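Local coordinates for protein acarbose Kinase Mak1 (PDB 6WB4) that probably phosphorylates the antidiabetic drug acarbose, using ATP as the phosphate donor, as a carbohydrate kinase of the pfkB family, at residues Phe194-Asp199 with Ala216-Arg221. Sequence-based numbering, arbitrary orientation.
Sequences FAYGAD and ADVFAR
The CA atoms of Tyr196 and Val218 are the nearest pair across the contact, 5.8 Å apart, where the chain leaving the short helix 192-195 passes the last turn of helix 211-221. Both belong to the Rossmann-like alpha/beta domain of the pfkB (ribokinase-like) fold: the first runs into the parallel strand 200-204, the second returns the chain to its parallel neighbour 226-230, so the helix forms the crossover of a beta-alpha-beta unit.

Tyr196 does most of the work. Its CG lies anti to its own carbonyl carbon (chi1 -55°), and the ring reaches across to lie along the final helical turn. Arg221 CB sits over one face, 3.8 Å from the centroid of the Tyr196 ring and almost on its normal, a CH-pi contact. The arginine chain then continues past the ring, with a bend at chi3, and brings Arg221 NE to 3.4 Å from Tyr196 CE2; ring and guanidinium planes are 60° apart, with CE2 at the guanidinium's edge. At the phenol end, Tyr196 OH donates a hydrogen bond to Asp217 OD2; its modelled length of 2.4 Å is doubtful at this resolution and implies no special strength. Asp217 OD2 comes in at the ring edge, near its plane, while the carboxylate plane is turned 82° to the ring. Tyr196 CE1 meets the helix backbone obliquely, 3.9 Å from Val218 CA.

Deeper in, Val218 packs on Val227 of strand 226-230, while Ala195 rests against Leu181 and Trp184. A backbone hydrogen bond between Tyr196 and Arg223 adds a further tie just beyond the helix. A bound glucose unit lies about 12 Å from the Ala195 side chain, so the contact joins the end of helix 192-195 to the crossover helix without touching the ligand. Val218 CG1 lies 3.5 Å from Ala195 O.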
loop_
_atom_site.group_PDB
_atom_site.type_symbol
_atom_site.label_atom_id
_atom_site.label_comp_id
_atom_site.label_asym_id
_atom_site.label_seq_id
_atom_site.Cartn_x
_atom_site.Cartn_y
_atom_site.Cartn_z
ATOM N N PHE B 194 -5.137 -2.981 30.335
ATOM C CA PHE B 194 -6.422 -3.075 29.668
ATOM C C PHE B 194 -7.217 -4.278 30.165
ATOM O O PHE B 194 -8.425 -4.186 30.411
ATOM C CB PHE B 194 -6.229 -3.179 28.160
ATOM C CG PHE B 194 -5.501 -2.012 27.548
ATOM C CD1 PHE B 194 -6.184 -0.871 27.175
ATOM C CD2 PHE B 194 -4.141 -2.074 27.309
ATOM C CE1 PHE B 194 -5.519 0.193 26.594
ATOM C CE2 PHE B 194 -3.473 -1.017 26.723
ATOM C CZ PHE B 194 -4.163 0.118 26.366
ATOM N N ALA B 195 -6.530 -5.408 30.315
ATOM C CA ALA B 195 -7.160 -6.638 30.780
ATOM C C ALA B 195 -7.727 -6.483 32.185
ATOM O O ALA B 195 -8.793 -7.017 32.482
ATOM C CB ALA B 195 -6.172 -7.784 30.739
ATOM N N TYR B 196 -7.019 -5.753 33.048
ATOM C CA TYR B 196 -7.432 -5.619 34.448
ATOM C C TYR B 196 -8.200 -4.329 34.691
ATOM O O TYR B 196 -8.684 -4.085 35.797
ATOM C CB TYR B 196 -6.222 -5.658 35.389
ATOM C CG TYR B 196 -5.334 -6.873 35.237
ATOM C CD1 TYR B 196 -5.833 -8.078 34.762
ATOM C CD2 TYR B 196 -3.989 -6.809 35.575
ATOM C CE1 TYR B 196 -5.012 -9.185 34.626
ATOM C CE2 TYR B 196 -3.163 -7.904 35.441
ATOM C CZ TYR B 196 -3.676 -9.089 34.967
ATOM O OH TYR B 196 -2.845 -10.177 34.834
ATOM N N GLY B 197 -8.303 -3.498 33.663
ATOM C CA GLY B 197 -8.831 -2.160 33.841
ATOM C C GLY B 197 -10.199 -1.892 33.238
ATOM O O GLY B 197 -10.778 -0.832 33.480
ATOM N N ALA B 198 -10.729 -2.835 32.465
ATOM C CA ALA B 198 -12.008 -2.595 31.801
ATOM C C ALA B 198 -13.128 -3.433 32.396
ATOM O O ALA B 198 -12.899 -4.521 32.918
ATOM C CB ALA B 198 -11.889 -2.862 30.299
ATOM N N ASP B 199 -14.346 -2.920 32.287
ATOM C CA ASP B 199 -15.524 -3.597 32.817
ATOM C C ASP B 199 -15.890 -4.794 31.944
ATOM O O ASP B 199 -16.239 -5.859 32.452
ATOM C CB ASP B 199 -16.705 -2.618 32.931
ATOM C CG ASP B 199 -16.406 -1.444 33.862
ATOM O OD1 ASP B 199 -16.019 -1.684 35.026
ATOM O OD2 ASP B 199 -16.534 -0.279 33.431
ATOM N N ALA B 216 -9.178 -16.494 35.033
ATOM C CA ALA B 216 -9.113 -16.466 36.496
ATOM C C ALA B 216 -8.203 -15.340 36.949
ATOM O O ALA B 216 -8.515 -14.598 37.885
ATOM C CB ALA B 216 -8.633 -17.790 37.030
ATOM N N ASP B 217 -7.066 -15.231 36.277
ATOM C CA ASP B 217 -6.137 -14.152 36.525
ATOM C C ASP B 217 -6.802 -12.788 36.331
ATOM O O ASP B 217 -6.620 -11.887 37.147
ATOM C CB ASP B 217 -4.925 -14.283 35.602
ATOM C CG ASP B 217 -3.932 -13.160 35.785
ATOM O OD1 ASP B 217 -3.498 -12.926 36.930
ATOM O OD2 ASP B 217 -3.604 -12.500 34.776
ATOM N N VAL B 218 -7.591 -12.649 35.264
ATOM C CA VAL B 218 -8.246 -11.372 34.956
ATOM C C VAL B 218 -9.226 -10.914 36.049
ATOM O O VAL B 218 -9.240 -9.741 36.415
ATOM C CB VAL B 218 -8.986 -11.449 33.595
ATOM C CG1 VAL B 218 -9.914 -10.243 33.386
ATOM C CG2 VAL B 218 -7.983 -11.558 32.454
ATOM N N PHE B 219 -10.021 -11.836 36.579
ATOM C CA PHE B 219 -10.937 -11.528 37.677
ATOM C C PHE B 219 -10.226 -11.280 39.012
ATOM O O PHE B 219 -10.699 -10.504 39.845
ATOM C CB PHE B 219 -11.956 -12.652 37.848
ATOM C CG PHE B 219 -12.944 -12.732 36.732
ATOM C CD1 PHE B 219 -13.493 -11.579 36.198
ATOM C CD2 PHE B 219 -13.339 -13.957 36.223
ATOM C CE1 PHE B 219 -14.403 -11.642 35.171
ATOM C CE2 PHE B 219 -14.254 -14.030 35.202
ATOM C CZ PHE B 219 -14.789 -12.870 34.673
ATOM N N ALA B 220 -9.119 -11.981 39.231
ATOM C CA ALA B 220 -8.350 -11.838 40.466
ATOM C C ALA B 220 -7.683 -10.473 40.549
ATOM O O ALA B 220 -7.676 -9.835 41.598
ATOM C CB ALA B 220 -7.305 -12.942 40.582
ATOM N N ARG B 221 -7.096 -10.042 39.439
ATOM C CA ARG B 221 -6.286 -8.836 39.439
ATOM C C ARG B 221 -6.999 -7.632 38.822
ATOM O O ARG B 221 -6.461 -6.527 38.834
ATOM C CB ARG B 221 -4.975 -9.107 38.692
ATOM C CG ARG B 221 -4.072 -10.131 39.380
ATOM C CD ARG B 221 -2.738 -10.290 38.669
ATOM N NE ARG B 221 -2.065 -9.013 38.451
ATOM C CZ ARG B 221 -1.162 -8.491 39.274
ATOM N NH1 ARG B 221 -0.813 -9.146 40.373
ATOM N NH2 ARG B 221 -0.602 -7.320 38.994
#